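Long-range contacts in methylxanthine N3-demethylase NdmB (Pseudomonas putida, PDB 6ICL), which catalyses the N3-demethylation of theobromine and related methylxanthines in caffeine degradation, as a Rieske oxygenase with a [2Fe-2S] cluster and a non-heme iron: residues P25-K30 with W345-S350; L66-L71 with V147-D152; Q172-D177 with M289-E294; L226-A231 with Y250-P255. One frame throughout, in Å; residues are numbered along the deposited sequence.

Contact 1: P25-K30 with W345-S350; sequences PLLEDK and WHKELS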
# COMPACT_ATOMS: atom_id res chain seq x y z
N PRO A 25 38.75 0.04 -3.39
CA PRO A 25 38.41 -1.32 -2.97
C PRO A 25 39.58 -2.28 -3.04
O PRO A 25 40.43 -2.20 -3.93
CB PRO A 25 37.32 -1.72 -3.97
CG PRO A 25 37.76 -1.09 -5.22
CD PRO A 25 38.41 0.23 -4.82
N LEU A 26 39.61 -3.22 -2.08
CA LEU A 26 40.67 -4.23 -2.07
C LEU A 26 40.60 -5.13 -3.30
O LEU A 26 41.63 -5.40 -3.94
CB LEU A 26 40.57 -5.07 -0.80
CG LEU A 26 41.52 -6.26 -0.77
CD1 LEU A 26 42.94 -5.78 -0.57
CD2 LEU A 26 41.16 -7.27 0.31
N LEU A 27 39.41 -5.60 -3.65
CA LEU A 27 39.26 -6.67 -4.64
C LEU A 27 38.68 -6.06 -5.91
O LEU A 27 37.48 -6.18 -6.18
CB LEU A 27 38.40 -7.80 -4.09
CG LEU A 27 38.93 -8.36 -2.77
CD1 LEU A 27 37.86 -9.20 -2.07
CD2 LEU A 27 40.20 -9.18 -3.02
N GLU A 28 39.55 -5.45 -6.72
CA GLU A 28 39.13 -4.68 -7.89
C GLU A 28 38.61 -5.59 -9.00
O GLU A 28 37.64 -5.25 -9.67
CB GLU A 28 40.32 -3.87 -8.40
CG GLU A 28 39.99 -2.54 -9.01
CD GLU A 28 41.18 -1.61 -8.95
OE1 GLU A 28 42.23 -2.01 -8.38
OE2 GLU A 28 41.08 -0.47 -9.46
N ASP A 29 39.27 -6.73 -9.21
CA ASP A 29 38.97 -7.62 -10.32
C ASP A 29 38.20 -8.82 -9.81
O ASP A 29 38.62 -9.46 -8.84
CB ASP A 29 40.26 -8.09 -11.01
CG ASP A 29 40.00 -8.71 -12.37
OD1 ASP A 29 39.58 -9.88 -12.44
OD2 ASP A 29 40.22 -8.01 -13.37
N LYS A 30 37.08 -9.15 -10.46
CA LYS A 30 36.21 -10.22 -9.99
C LYS A 30 36.28 -11.47 -10.85
O LYS A 30 35.51 -12.41 -10.62
CB LYS A 30 34.76 -9.72 -9.91
CG LYS A 30 34.56 -8.49 -9.05
CD LYS A 30 34.92 -8.77 -7.60
CE LYS A 30 34.51 -7.57 -6.73
NZ LYS A 30 35.08 -7.66 -5.34
N TRP A 345 43.88 -14.12 0.92
CA TRP A 345 43.72 -15.15 -0.09
C TRP A 345 42.78 -14.70 -1.19
O TRP A 345 43.00 -15.02 -2.36
CB TRP A 345 43.24 -16.45 0.56
CG TRP A 345 43.51 -17.66 -0.26
CD1 TRP A 345 44.13 -17.71 -1.49
CD2 TRP A 345 43.19 -19.01 0.08
NE1 TRP A 345 44.19 -19.01 -1.93
CE2 TRP A 345 43.63 -19.83 -0.99
CE3 TRP A 345 42.56 -19.61 1.17
CZ2 TRP A 345 43.47 -21.20 -0.99
CZ3 TRP A 345 42.41 -20.99 1.17
CH2 TRP A 345 42.87 -21.77 0.10
N HIS A 346 41.75 -13.91 -0.86
CA HIS A 346 40.89 -13.35 -1.90
C HIS A 346 41.70 -12.48 -2.86
O HIS A 346 41.58 -12.59 -4.08
CB HIS A 346 39.73 -12.56 -1.28
CG HIS A 346 38.45 -13.32 -1.23
ND1 HIS A 346 37.48 -13.22 -2.21
CD2 HIS A 346 37.97 -14.20 -0.32
CE1 HIS A 346 36.46 -14.00 -1.91
NE2 HIS A 346 36.73 -14.61 -0.76
N LYS A 347 42.57 -11.61 -2.31
CA LYS A 347 43.37 -10.72 -3.16
C LYS A 347 44.31 -11.52 -4.05
O LYS A 347 44.47 -11.20 -5.24
CB LYS A 347 44.17 -9.74 -2.31
CG LYS A 347 44.93 -8.69 -3.13
CD LYS A 347 43.94 -7.85 -3.92
CE LYS A 347 44.60 -6.72 -4.70
NZ LYS A 347 43.64 -6.11 -5.68
N GLU A 348 44.94 -12.55 -3.49
CA GLU A 348 45.86 -13.36 -4.26
C GLU A 348 45.13 -14.13 -5.36
O GLU A 348 45.61 -14.20 -6.50
CB GLU A 348 46.58 -14.31 -3.31
CG GLU A 348 47.44 -15.38 -3.96
CD GLU A 348 48.01 -16.34 -2.94
OE1 GLU A 348 48.30 -15.90 -1.79
OE2 GLU A 348 48.15 -17.54 -3.28
N LEU A 349 43.96 -14.69 -5.03
CA LEU A 349 43.13 -15.36 -6.03
C LEU A 349 42.69 -14.41 -7.13
O LEU A 349 42.72 -14.76 -8.31
CB LEU A 349 41.91 -15.99 -5.36
CG LEU A 349 42.23 -17.15 -4.44
CD1 LEU A 349 41.07 -17.37 -3.46
CD2 LEU A 349 42.49 -18.40 -5.26
N SER A 350 42.29 -13.20 -6.75
CA SER A 350 41.89 -12.21 -7.75
C SER A 350 43.02 -11.91 -8.72
O SER A 350 42.80 -11.77 -9.93
CB SER A 350 41.44 -10.94 -7.04
OG SER A 350 41.24 -9.88 -7.95
O HOH W 1 40.44 -11.92 -11.03
O HOH W 2 42.08 -7.39 -7.55
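Leu26 and Lys347 open a contact in which an irregular N-terminal loop, ahead of strand 37-42, is laid against helix 337-355 of the oxygenase's catalytic portion. Leu26 offers its backbone: Lys347 NZ donates to Leu26 O at 2.8 Å, almost in line with the carbonyl (C=O...N angle 171°). The lysine side chain leaves the helix with CG turned away from the backbone N (chi1 -174°) and bends at the next bond, so that its CD passes 4.1 Å from Leu26 CD1. Leu27 comes next and is the apolar wedge. Its CD2 sits on the helix backbone, 3.5 Å from Lys347 N, while CD1 lies 3.9 Å from His346 CB, the two side chains meeting at about a right angle. The imidazole itself is held from other directions, by Tyr32 at ND1 and Pro255 at NE2. Beyond Glu28, Ser350 OG, which sits 22° out of the carbonyl plane, donates to Asp29 O at 2.8 Å. A bridging water accepts from Lys347 NZ, donates to Ser350 OG and takes a weak bond from Asp29 N, tying both polar grips into one network. With a methionine in place of Lys347, the Leu26 carbonyl and this water would probably be left without their ammonium donor. The carboxylate of Asp29, also bound to Thr31, is joined to the helix by a second water, which donates to Asp29 OD1 at 2.6 Å and to Ser350 O at 2.6 Å.

Contact 2: L66-L71 with V147-D152; sequences LVLARL and VWVRLD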
# COMPACT_ATOMS: atom_id res chain seq x y z
N LEU A 66 20.84 -16.25 -15.52
CA LEU A 66 20.90 -17.66 -15.87
C LEU A 66 19.49 -18.23 -15.83
O LEU A 66 18.65 -17.77 -15.05
CB LEU A 66 21.77 -18.47 -14.87
CG LEU A 66 23.20 -17.98 -14.54
CD1 LEU A 66 23.88 -18.94 -13.57
CD2 LEU A 66 24.02 -17.82 -15.79
N VAL A 67 19.26 -19.27 -16.62
CA VAL A 67 18.03 -20.06 -16.52
C VAL A 67 18.41 -21.46 -16.03
O VAL A 67 19.40 -22.04 -16.48
CB VAL A 67 17.27 -20.12 -17.86
CG1 VAL A 67 18.20 -20.58 -19.01
CG2 VAL A 67 16.04 -21.01 -17.74
N LEU A 68 17.65 -21.96 -15.06
CA LEU A 68 17.73 -23.33 -14.60
C LEU A 68 16.53 -24.10 -15.13
O LEU A 68 15.40 -23.60 -15.09
CB LEU A 68 17.75 -23.40 -13.06
CG LEU A 68 18.84 -22.57 -12.35
CD1 LEU A 68 18.73 -22.72 -10.85
CD2 LEU A 68 20.25 -22.97 -12.83
N ALA A 69 16.77 -25.31 -15.62
CA ALA A 69 15.67 -26.18 -15.99
C ALA A 69 16.11 -27.62 -15.81
O ALA A 69 17.29 -27.95 -15.98
CB ALA A 69 15.22 -25.96 -17.44
N ARG A 70 15.16 -28.48 -15.46
CA ARG A 70 15.45 -29.89 -15.29
C ARG A 70 15.05 -30.59 -16.58
O ARG A 70 13.87 -30.63 -16.93
CB ARG A 70 14.72 -30.49 -14.09
CG ARG A 70 15.02 -31.98 -13.94
CD ARG A 70 15.12 -32.37 -12.49
NE ARG A 70 13.95 -31.91 -11.77
CZ ARG A 70 13.86 -31.89 -10.45
NH1 ARG A 70 14.86 -32.32 -9.70
NH2 ARG A 70 12.75 -31.45 -9.88
N LEU A 71 16.05 -31.10 -17.30
CA LEU A 71 15.88 -31.78 -18.57
C LEU A 71 16.40 -33.21 -18.40
O LEU A 71 17.57 -33.40 -18.05
CB LEU A 71 16.65 -31.07 -19.69
CG LEU A 71 16.34 -29.59 -19.97
CD1 LEU A 71 17.11 -29.11 -21.19
CD2 LEU A 71 14.85 -29.35 -20.17
N VAL A 147 21.36 -26.17 -5.45
CA VAL A 147 21.80 -26.09 -6.83
C VAL A 147 23.05 -25.21 -6.93
O VAL A 147 23.01 -24.02 -6.59
CB VAL A 147 20.69 -25.54 -7.74
CG1 VAL A 147 21.13 -25.57 -9.20
CG2 VAL A 147 19.40 -26.34 -7.54
N TRP A 148 24.13 -25.79 -7.45
CA TRP A 148 25.43 -25.14 -7.59
C TRP A 148 25.74 -24.92 -9.06
O TRP A 148 25.45 -25.78 -9.90
CB TRP A 148 26.54 -25.99 -6.98
CG TRP A 148 26.33 -26.29 -5.56
CD1 TRP A 148 25.61 -27.33 -5.03
CD2 TRP A 148 26.83 -25.54 -4.46
NE1 TRP A 148 25.64 -27.27 -3.66
CE2 TRP A 148 26.38 -26.18 -3.29
CE3 TRP A 148 27.62 -24.39 -4.36
CZ2 TRP A 148 26.69 -25.69 -2.02
CZ3 TRP A 148 27.93 -23.92 -3.11
CH2 TRP A 148 27.47 -24.56 -1.95
N VAL A 149 26.34 -23.79 -9.36
CA VAL A 149 26.74 -23.45 -10.72
C VAL A 149 28.18 -22.95 -10.68
O VAL A 149 28.57 -22.20 -9.78
CB VAL A 149 25.82 -22.37 -11.34
CG1 VAL A 149 26.30 -21.99 -12.74
CG2 VAL A 149 24.35 -22.83 -11.36
N ARG A 150 28.96 -23.35 -11.68
CA ARG A 150 30.30 -22.83 -11.91
C ARG A 150 30.34 -22.28 -13.32
O ARG A 150 30.09 -23.01 -14.28
CB ARG A 150 31.37 -23.90 -11.70
CG ARG A 150 32.79 -23.40 -12.04
CD ARG A 150 33.85 -24.43 -11.68
NE ARG A 150 33.73 -25.65 -12.47
CZ ARG A 150 34.49 -26.73 -12.31
NH1 ARG A 150 35.44 -26.76 -11.37
NH2 ARG A 150 34.31 -27.79 -13.08
N LEU A 151 30.62 -20.98 -13.44
CA LEU A 151 30.53 -20.33 -14.73
C LEU A 151 31.70 -20.65 -15.64
O LEU A 151 31.55 -20.61 -16.86
CB LEU A 151 30.43 -18.82 -14.56
CG LEU A 151 29.13 -18.35 -13.91
CD1 LEU A 151 29.15 -16.82 -13.82
CD2 LEU A 151 27.92 -18.86 -14.71
N ASP A 152 32.88 -20.92 -15.07
CA ASP A 152 34.07 -21.11 -15.89
C ASP A 152 34.81 -22.36 -15.43
O ASP A 152 35.24 -22.45 -14.27
CB ASP A 152 35.00 -19.90 -15.86
CG ASP A 152 36.05 -19.97 -16.97
OD1 ASP A 152 36.50 -21.08 -17.26
OD2 ASP A 152 36.40 -18.95 -17.57
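Leu66 and Leu68 both carry CG anti to the carbonyl carbon (chi1 -51° and -55°), which sends their methyls from strand 64-71 toward Val147 and Val149, whose CG1 atoms stand anti to their own backbone N. Leu66 CD1 and Val149 CG1 consequently meet tip to tip at 4.0 Å, and Leu68 CD1 meets Val147 CG1 in the same manner at 4.1 Å. Val149 also uses its other branch, CG2 lying 4.4 Å from Leu68 CD2, so that this valine is inserted between the two leucines. Past the end of strand 146-150, Leu151 brings CD2 to 4.2 Å from Leu66 CD2, the two chains slanting across one another. The strand segments are not hydrogen-bonded neighbours: their axes stay 10.6 Å apart and their directions differ by 127°. They belong to the same antiparallel sheet of the Rieske domain, with strands 74-79 and 137-143 between them in its order, and meet across its interior as the sheet curls round. Phe138 and Ala77 from those intervening strands touch the same side chains. With methyl groups alone in contact and no hydrogen bond across, cohesion here rests on burial of apolar side chains and van der Waals contact, without directional bonding.

Contact 3: Q172-D177 with M289-E294; sequences QVIVAD and MIIVRE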
# COMPACT_ATOMS: atom_id res chain seq x y z
N GLN A 172 20.32 -35.24 11.86
CA GLN A 172 19.27 -34.80 10.95
C GLN A 172 19.59 -33.41 10.43
O GLN A 172 20.20 -32.59 11.12
CB GLN A 172 17.88 -34.83 11.61
CG GLN A 172 17.72 -33.96 12.85
CD GLN A 172 16.42 -34.23 13.58
OE1 GLN A 172 16.39 -34.94 14.59
NE2 GLN A 172 15.33 -33.67 13.07
N VAL A 173 19.16 -33.15 9.19
CA VAL A 173 19.56 -31.97 8.43
C VAL A 173 18.36 -31.04 8.25
O VAL A 173 17.22 -31.50 8.07
CB VAL A 173 20.15 -32.39 7.07
CG1 VAL A 173 20.60 -31.16 6.25
CG2 VAL A 173 21.30 -33.37 7.28
N ILE A 174 18.62 -29.73 8.30
CA ILE A 174 17.71 -28.68 7.85
C ILE A 174 18.43 -27.90 6.76
O ILE A 174 19.48 -27.30 7.02
CB ILE A 174 17.31 -27.72 8.98
CG1 ILE A 174 16.59 -28.42 10.12
CG2 ILE A 174 16.43 -26.59 8.42
CD1 ILE A 174 16.55 -27.57 11.40
N VAL A 175 17.88 -27.90 5.56
CA VAL A 175 18.32 -27.01 4.49
C VAL A 175 17.36 -25.82 4.45
O VAL A 175 16.20 -25.94 4.05
CB VAL A 175 18.38 -27.73 3.13
CG1 VAL A 175 18.95 -26.80 2.06
CG2 VAL A 175 19.22 -29.00 3.25
N ALA A 176 17.83 -24.68 4.91
CA ALA A 176 16.98 -23.51 5.06
C ALA A 176 16.68 -22.88 3.70
O ALA A 176 17.47 -22.99 2.76
CB ALA A 176 17.65 -22.49 5.99
N ASP A 177 15.51 -22.23 3.59
CA ASP A 177 15.30 -21.33 2.46
C ASP A 177 16.42 -20.30 2.44
O ASP A 177 16.92 -19.89 3.49
CB ASP A 177 13.95 -20.59 2.56
CG ASP A 177 12.75 -21.45 2.16
OD1 ASP A 177 12.90 -22.55 1.58
OD2 ASP A 177 11.63 -21.00 2.43
N MET A 289 21.86 -21.52 4.33
CA MET A 289 22.20 -22.07 5.64
C MET A 289 21.75 -23.52 5.73
O MET A 289 20.66 -23.88 5.27
CB MET A 289 21.54 -21.25 6.75
CG MET A 289 21.80 -21.79 8.13
SD MET A 289 20.98 -20.76 9.36
CE MET A 289 19.33 -21.42 9.27
N ILE A 290 22.60 -24.36 6.34
CA ILE A 290 22.28 -25.76 6.64
C ILE A 290 22.64 -26.03 8.10
O ILE A 290 23.73 -25.68 8.56
CB ILE A 290 23.01 -26.73 5.69
CG1 ILE A 290 22.54 -26.48 4.26
CG2 ILE A 290 22.79 -28.20 6.12
CD1 ILE A 290 23.18 -27.37 3.19
N ILE A 291 21.70 -26.62 8.83
CA ILE A 291 21.91 -27.02 10.22
C ILE A 291 21.90 -28.54 10.27
O ILE A 291 20.95 -29.18 9.78
CB ILE A 291 20.82 -26.44 11.13
CG1 ILE A 291 20.72 -24.92 10.95
CG2 ILE A 291 21.07 -26.80 12.58
CD1 ILE A 291 19.52 -24.29 11.66
N VAL A 292 22.95 -29.13 10.84
CA VAL A 292 23.04 -30.57 11.05
C VAL A 292 23.20 -30.82 12.53
O VAL A 292 24.07 -30.23 13.18
CB VAL A 292 24.22 -31.20 10.29
CG1 VAL A 292 24.14 -32.75 10.40
CG2 VAL A 292 24.19 -30.75 8.84
N ARG A 293 22.33 -31.66 13.08
CA ARG A 293 22.30 -31.89 14.51
C ARG A 293 21.96 -33.35 14.77
O ARG A 293 21.39 -34.03 13.92
CB ARG A 293 21.29 -30.98 15.20
CG ARG A 293 19.83 -31.46 15.10
CD ARG A 293 18.89 -30.34 15.48
NE ARG A 293 17.51 -30.75 15.71
CZ ARG A 293 16.53 -30.71 14.81
NH1 ARG A 293 16.77 -30.31 13.56
NH2 ARG A 293 15.30 -31.08 15.15
N GLU A 294 22.32 -33.82 15.96
CA GLU A 294 21.97 -35.17 16.38
C GLU A 294 20.46 -35.27 16.57
O GLU A 294 19.81 -34.34 17.04
CB GLU A 294 22.69 -35.51 17.69
CG GLU A 294 24.19 -35.71 17.51
CD GLU A 294 24.97 -35.73 18.81
OE1 GLU A 294 24.35 -35.71 19.90
OE2 GLU A 294 26.22 -35.76 18.73
O HOH W 3 19.24 -30.00 11.91
O HOH W 4 20.15 -23.26 2.44
O HOH W 5 19.50 -19.86 4.19
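Gln172 and Arg293 begin a regular antiparallel pairing in which segment axes 4.7 Å apart run at 166° and five backbone hydrogen bonds join the strands, from Gln172 N to Arg293 O at 2.6 Å through to Ala176 N to Met289 O at 3.0 Å. On the face carrying Gln172, Ile174, Ile291 and Arg293, the Gln172 amide is stacked over one face of the guanidinium, displaced toward its rim and tilted by 28°. Both residues have CG between the backbone N and the carbonyl carbon, and this shared turn brings the two extended chains over each other. Gln172 NE2 and Arg293 NH2, 3.3 Å apart, are both donors, so the stack is a matter of packing; the hydrogen bonds of the planar groups go to other residues. Asp300 and Asp296 pair with the arginine, and the amide oxygen of Gln172 accepts from Asp296 N. A water in the guanidinium plane takes a bond from Arg293 NH1 and donates to Gln172 O and Ile291 O. Ile174 CD1 reaches Arg293 NH1 at 3.5 Å. The face with Val173, Val175, Ile290 and Val292 is apolar throughout, its nearest pair being Val173 CG1 and Ile290 CG2 at 3.7 Å. Such alternation, one face turned to helix 300-319 and the other touching Ile146 of the Rieske domain, belongs to the large antiparallel sheet of a Rieske oxygenase catalytic domain, here at strand 171-181, one of its two edge strands within the chain.

Contact 4: L226-A231 with Y250-P255; sequences LQFKLA and YRCTMP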
# COMPACT_ATOMS: atom_id res chain seq x y z
N LEU A 226 40.03 -22.46 3.81
CA LEU A 226 40.56 -21.92 5.05
C LEU A 226 40.14 -22.82 6.21
O LEU A 226 38.96 -23.15 6.34
CB LEU A 226 40.07 -20.49 5.31
CG LEU A 226 40.87 -19.34 4.72
CD1 LEU A 226 40.21 -18.02 5.08
CD2 LEU A 226 42.33 -19.37 5.23
N GLN A 227 41.11 -23.24 7.02
CA GLN A 227 40.84 -24.11 8.15
C GLN A 227 41.42 -23.50 9.41
O GLN A 227 42.60 -23.13 9.44
CB GLN A 227 41.39 -25.51 7.91
CG GLN A 227 40.78 -26.18 6.71
CD GLN A 227 41.21 -27.63 6.58
OE1 GLN A 227 42.08 -28.09 7.31
NE2 GLN A 227 40.59 -28.35 5.65
N PHE A 228 40.59 -23.37 10.43
CA PHE A 228 41.04 -22.87 11.71
C PHE A 228 40.13 -23.46 12.78
O PHE A 228 39.03 -23.94 12.50
CB PHE A 228 41.04 -21.34 11.77
CG PHE A 228 39.81 -20.69 11.17
CD1 PHE A 228 39.70 -20.50 9.80
CD2 PHE A 228 38.77 -20.27 11.98
CE1 PHE A 228 38.57 -19.91 9.25
CE2 PHE A 228 37.63 -19.67 11.43
CZ PHE A 228 37.54 -19.49 10.07
N LYS A 229 40.63 -23.43 14.00
CA LYS A 229 39.94 -24.01 15.14
C LYS A 229 40.05 -23.00 16.27
O LYS A 229 41.09 -22.36 16.44
CB LYS A 229 40.55 -25.38 15.50
CG LYS A 229 40.05 -25.97 16.82
CD LYS A 229 40.32 -27.48 16.90
CE LYS A 229 39.93 -28.07 18.26
NZ LYS A 229 41.04 -28.81 18.93
N LEU A 230 38.95 -22.79 16.98
CA LEU A 230 38.90 -21.88 18.11
C LEU A 230 38.47 -22.67 19.33
O LEU A 230 37.51 -23.44 19.27
CB LEU A 230 37.91 -20.73 17.86
CG LEU A 230 38.07 -19.89 16.59
CD1 LEU A 230 36.99 -18.81 16.55
CD2 LEU A 230 39.44 -19.25 16.51
N ALA A 231 39.20 -22.49 20.43
CA ALA A 231 38.86 -23.14 21.68
C ALA A 231 38.82 -22.07 22.79
O ALA A 231 39.69 -21.19 22.81
CB ALA A 231 39.87 -24.24 22.04
N TYR A 250 36.49 -24.97 11.99
CA TYR A 250 36.04 -24.37 10.74
C TYR A 250 36.76 -25.00 9.56
O TYR A 250 38.00 -25.03 9.53
CB TYR A 250 36.30 -22.87 10.72
CG TYR A 250 35.52 -22.08 11.74
CD1 TYR A 250 35.93 -22.04 13.06
CD2 TYR A 250 34.39 -21.34 11.37
CE1 TYR A 250 35.27 -21.31 14.00
CE2 TYR A 250 33.69 -20.61 12.31
CZ TYR A 250 34.14 -20.60 13.63
OH TYR A 250 33.48 -19.89 14.61
N ARG A 251 35.99 -25.46 8.58
CA ARG A 251 36.48 -25.76 7.25
C ARG A 251 35.69 -24.90 6.29
O ARG A 251 34.46 -24.99 6.23
CB ARG A 251 36.34 -27.25 6.92
CG ARG A 251 37.21 -28.16 7.79
CD ARG A 251 37.07 -29.61 7.35
NE ARG A 251 37.33 -29.78 5.92
CZ ARG A 251 37.33 -30.96 5.31
NH1 ARG A 251 37.08 -32.05 6.02
NH2 ARG A 251 37.59 -31.07 4.01
N CYS A 252 36.40 -24.05 5.54
CA CYS A 252 35.79 -22.93 4.83
C CYS A 252 36.21 -23.00 3.37
O CYS A 252 37.24 -22.41 3.02
CB CYS A 252 36.23 -21.60 5.45
SG CYS A 252 35.65 -21.34 7.13
N THR A 253 35.42 -23.67 2.53
CA THR A 253 35.77 -23.69 1.12
C THR A 253 35.70 -22.27 0.57
O THR A 253 34.71 -21.56 0.78
CB THR A 253 34.85 -24.60 0.31
OG1 THR A 253 34.76 -25.88 0.93
CG2 THR A 253 35.39 -24.77 -1.07
N MET A 254 36.77 -21.87 -0.12
CA MET A 254 36.80 -20.56 -0.76
C MET A 254 35.89 -20.53 -1.99
O MET A 254 35.75 -21.54 -2.69
CB MET A 254 38.23 -20.22 -1.13
CG MET A 254 39.16 -20.12 0.08
SD MET A 254 38.86 -18.64 1.08
CE MET A 254 39.49 -17.40 -0.05
N PRO A 255 35.31 -19.36 -2.30
CA PRO A 255 35.54 -18.07 -1.65
C PRO A 255 34.57 -17.71 -0.55
O PRO A 255 34.84 -16.74 0.12
CB PRO A 255 35.41 -17.08 -2.81
CG PRO A 255 34.97 -17.90 -4.03
CD PRO A 255 34.48 -19.20 -3.50
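Phe228 and Tyr250 carry the aromatic part of this contact as an offset stack, with ring centroids 4.5 Å apart and planes inclined by only 20°. Phe228 takes chi1 44°, placing CG between its backbone N and carbonyl carbon, and this swings the ring across to its partner, where CE2 sits over the tyrosine face, 3.2 Å from Tyr250 CG. The overlap runs back to the start of the tyrosine side chain, because Tyr250 CB makes a CH-pi contact over the Phe228 ring. Cys252 SG approaches the same phenyl obliquely as a sulfur-aromatic contact, 3.9 Å from Phe228 CE1. Backbone bonding sets this register: Leu226 with Cys252 and Phe228 with Tyr250 are antiparallel hydrogen-bonded pairs, their four bonds spanning 2.8 Å (Tyr250 N to Phe228 O) to 3.2 Å (Phe228 N to Tyr250 O). Strands 225-230 and 246-253 are thereby neighbours in the large antiparallel sheet of the catalytic domain, whose aromatic face here is backed by Ile338 of helix 337-355. Apolar packing extends the row at both ends, Leu230 CD1 approaching Tyr250 CE1 at 4.0 Å and Leu226 CG lying 4.2 Å from Met254 SD. Replacing Tyr250 by a serine would probably strip the Phe228 face of its stacking partner and open a gap beside Leu230. Polar side chains occupy the reverse face, where Gln227 and Arg251 run alongside each other in the same direction; Gln227 NE2 and Arg251 NE, 3.6 Å apart, both bind the carboxylate oxygen OE1 of Glu225.

Contact 1 closes the longest loop of the four and encloses the others: contact 2 follows, then contact 3, with contact 4 nested inside contact 3. Contact 2 belongs to the Rieske domain, whereas contacts 3 and 4 lie on one seven-stranded sheet of the catalytic domain, their centres about 19 Å apart and separated in it by strands 257-264 and 270-281. Contacts 1 and 4 touch directly: His346 meets Pro255 in a probable hydrogen bond, and Met254 packs on Trp345, His346 and Leu349, joining helix 337-355 to that sheet. Contacts 2 and 3 have centres about 23 Å apart, linked by consecutive strands 146-150 and 171-181, which carry the chain from one domain into the other.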